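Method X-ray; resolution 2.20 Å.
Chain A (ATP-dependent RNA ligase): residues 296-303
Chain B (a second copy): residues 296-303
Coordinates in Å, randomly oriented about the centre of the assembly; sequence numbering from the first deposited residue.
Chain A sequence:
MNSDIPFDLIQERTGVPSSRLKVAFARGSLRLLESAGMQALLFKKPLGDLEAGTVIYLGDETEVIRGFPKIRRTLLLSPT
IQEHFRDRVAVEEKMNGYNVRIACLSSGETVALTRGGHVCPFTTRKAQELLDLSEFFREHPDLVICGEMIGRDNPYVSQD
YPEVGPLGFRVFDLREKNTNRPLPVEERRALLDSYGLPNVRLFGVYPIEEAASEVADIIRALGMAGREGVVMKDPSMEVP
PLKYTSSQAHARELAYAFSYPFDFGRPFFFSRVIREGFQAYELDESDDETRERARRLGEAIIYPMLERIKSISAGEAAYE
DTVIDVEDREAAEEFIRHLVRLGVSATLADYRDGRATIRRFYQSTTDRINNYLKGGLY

Chain A (296-303) RLGEAIIY
Chain B (296-303) RLGEAIIY

Residues 296-303 of both copies of the RNA ligase are α-helical, each an internal segment of a longer helix, with phi/psi mostly near -65/-42; psi is -26° at Ala A300 and -25° at Ala B300, phi is -92° at Ile A301 and Ile B301, and psi is -57° at Ile A302. The helices cross with their N-to-C directions 127° apart and their axes 7.2 Å apart at closest approach, centred on Gly A298 and Gly B298, whose CA atoms lie 4.1 Å from each other. No hydrogen bond links the stretches; the contact is apolar packing that buries 287 Å² in total.

Along chain B, Arg B296 (chi1 m, chi2 t, chi3 m) points sideways and makes no contact with chain A; its NH2 is hydrogen-bonded elsewhere in the structure. Leu B297 points toward chain A in the t, p rotamer and is the most heavily covered residue, at 71 Å². Leu B297 CD2 lies 3.8 Å from Ile A301 CG2 and 3.7 Å from Ile A302 CG1, and Leu A297, also t, p, makes the reciprocal insertion. Gly B298 permits the close crossing: its CA is 4.0 Å from Gly A298 N, and a CB here would lie only 3.1 Å from that same nitrogen. Gly B298 O accepts a 2.8 Å backbone hydrogen bond from Ile B302 N, matching the 2.9 Å bond from Ile A302 N to Gly A298 O.

Glu B299 (m, t) has its CA-to-CB bond directed away, and no side-chain atom comes within 8.0 Å of chain A, so this charged residue takes no part in the apolar contact. Ala B300 is out of reach. Ile B301 (m, t) returns to the interface, with CG2 3.7 Å from Leu A297 CD2 and CD1 4.4 Å from Ile A301 CD1, so that the two isoleucines meet across the crossing. Ile B302 (m, m) adds a second apolar contact to the same leucine, its CD1 4.0 Å from Leu A297 CD2. Tyr B303, with chi1 -79° and chi2 -77°, lies beyond reach of chain A.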

# COMPACT_ATOMS: atom_id res chain seq x y z
N ARG A 296 12.17 12.22 9.50
CA ARG A 296 11.44 12.91 8.45
C ARG A 296 10.27 12.08 7.96
O ARG A 296 9.15 12.58 7.80
CB ARG A 296 12.39 13.24 7.28
CG ARG A 296 11.75 13.92 6.11
CD ARG A 296 12.81 14.67 5.25
NE ARG A 296 13.93 13.81 4.86
CZ ARG A 296 15.18 13.93 5.32
NH1 ARG A 296 15.52 14.88 6.19
NH2 ARG A 296 16.11 13.08 4.91
N LEU A 297 10.52 10.79 7.75
CA LEU A 297 9.48 9.93 7.23
C LEU A 297 8.38 9.69 8.25
O LEU A 297 7.19 9.74 7.92
CB LEU A 297 10.07 8.61 6.79
CG LEU A 297 9.02 7.60 6.33
CD1 LEU A 297 8.39 8.10 5.04
CD2 LEU A 297 9.66 6.24 6.16
N GLY A 298 8.78 9.43 9.50
CA GLY A 298 7.82 9.18 10.56
C GLY A 298 6.86 10.33 10.82
O GLY A 298 5.65 10.13 11.00
N GLU A 299 7.39 11.55 10.83
CA GLU A 299 6.60 12.74 11.11
C GLU A 299 5.71 13.10 9.95
O GLU A 299 4.57 13.52 10.15
CB GLU A 299 7.51 13.92 11.46
CG GLU A 299 8.35 13.65 12.69
CD GLU A 299 8.86 14.93 13.34
OE1 GLU A 299 9.22 15.89 12.62
OE2 GLU A 299 8.89 14.95 14.60
N ALA A 300 6.23 12.95 8.74
CA ALA A 300 5.47 13.17 7.50
C ALA A 300 4.26 12.26 7.42
O ALA A 300 3.29 12.58 6.75
CB ALA A 300 6.34 12.95 6.29
N ILE A 301 4.34 11.11 8.07
CA ILE A 301 3.22 10.17 8.06
C ILE A 301 2.27 10.40 9.24
O ILE A 301 1.06 10.50 9.07
CB ILE A 301 3.70 8.70 8.09
CG1 ILE A 301 4.42 8.31 6.80
CG2 ILE A 301 2.53 7.79 8.27
CD1 ILE A 301 5.18 6.98 6.91
N ILE A 302 2.84 10.48 10.44
CA ILE A 302 2.04 10.56 11.65
C ILE A 302 1.29 11.87 11.78
O ILE A 302 0.06 11.89 11.89
CB ILE A 302 2.93 10.37 12.92
CG1 ILE A 302 3.40 8.92 13.04
CG2 ILE A 302 2.16 10.78 14.18
CD1 ILE A 302 2.26 7.90 13.29
N TYR A 303 2.02 12.97 11.76
CA TYR A 303 1.41 14.26 12.09
C TYR A 303 0.30 14.74 11.14
O TYR A 303 -0.71 15.26 11.60
CB TYR A 303 2.52 15.30 12.23
CG TYR A 303 3.22 15.23 13.57
CD1 TYR A 303 4.42 14.55 13.71
CD2 TYR A 303 2.66 15.83 14.70
CE1 TYR A 303 5.06 14.48 14.95
CE2 TYR A 303 3.29 15.77 15.93
CZ TYR A 303 4.48 15.10 16.05
OH TYR A 303 5.10 15.04 17.28
N ARG B 296 9.69 6.01 16.10
CA ARG B 296 9.64 4.54 16.08
C ARG B 296 9.18 4.06 14.70
O ARG B 296 9.73 3.12 14.14
CB ARG B 296 8.70 4.00 17.15
CG ARG B 296 9.19 4.15 18.59
CD ARG B 296 8.41 3.22 19.53
NE ARG B 296 6.96 3.43 19.44
CZ ARG B 296 6.30 4.34 20.16
NH1 ARG B 296 6.97 5.13 20.99
NH2 ARG B 296 4.99 4.48 20.04
N LEU B 297 8.18 4.74 14.17
CA LEU B 297 7.61 4.39 12.88
C LEU B 297 8.64 4.48 11.77
O LEU B 297 8.83 3.54 11.00
CB LEU B 297 6.43 5.31 12.56
CG LEU B 297 5.70 5.01 11.26
CD1 LEU B 297 5.02 3.65 11.38
CD2 LEU B 297 4.67 6.11 10.97
N GLY B 298 9.33 5.62 11.69
CA GLY B 298 10.24 5.85 10.60
C GLY B 298 11.42 4.91 10.64
O GLY B 298 11.88 4.41 9.60
N GLU B 299 11.93 4.68 11.84
CA GLU B 299 13.08 3.79 12.00
C GLU B 299 12.69 2.36 11.66
O GLU B 299 13.46 1.64 11.04
CB GLU B 299 13.62 3.88 13.43
CG GLU B 299 14.18 5.27 13.69
CD GLU B 299 14.96 5.37 14.97
OE1 GLU B 299 14.99 4.38 15.73
OE2 GLU B 299 15.56 6.44 15.21
N ALA B 300 11.48 1.98 12.04
CA ALA B 300 10.97 0.64 11.79
C ALA B 300 10.90 0.42 10.30
O ALA B 300 10.96 -0.71 9.83
CB ALA B 300 9.60 0.44 12.42
N ILE B 301 10.77 1.50 9.56
CA ILE B 301 10.67 1.42 8.11
C ILE B 301 12.02 1.52 7.38
O ILE B 301 12.35 0.69 6.54
CB ILE B 301 9.74 2.52 7.60
CG1 ILE B 301 8.33 2.31 8.16
CG2 ILE B 301 9.73 2.52 6.10
CD1 ILE B 301 7.31 3.23 7.59
N ILE B 302 12.77 2.56 7.70
CA ILE B 302 14.01 2.81 6.98
C ILE B 302 15.08 1.76 7.28
O ILE B 302 15.72 1.23 6.38
CB ILE B 302 14.55 4.23 7.32
CG1 ILE B 302 13.61 5.32 6.77
CG2 ILE B 302 15.96 4.39 6.83
CD1 ILE B 302 13.39 5.25 5.28
N TYR B 303 15.27 1.44 8.56
CA TYR B 303 16.42 0.61 8.92
C TYR B 303 16.37 -0.82 8.40
O TYR B 303 17.36 -1.27 7.81
CB TYR B 303 16.62 0.64 10.43
CG TYR B 303 17.30 1.91 10.83
CD1 TYR B 303 18.67 2.07 10.63
CD2 TYR B 303 16.59 2.98 11.34
CE1 TYR B 303 19.31 3.26 10.97
CE2 TYR B 303 17.21 4.16 11.68
CZ TYR B 303 18.56 4.29 11.50
OH TYR B 303 19.18 5.48 11.84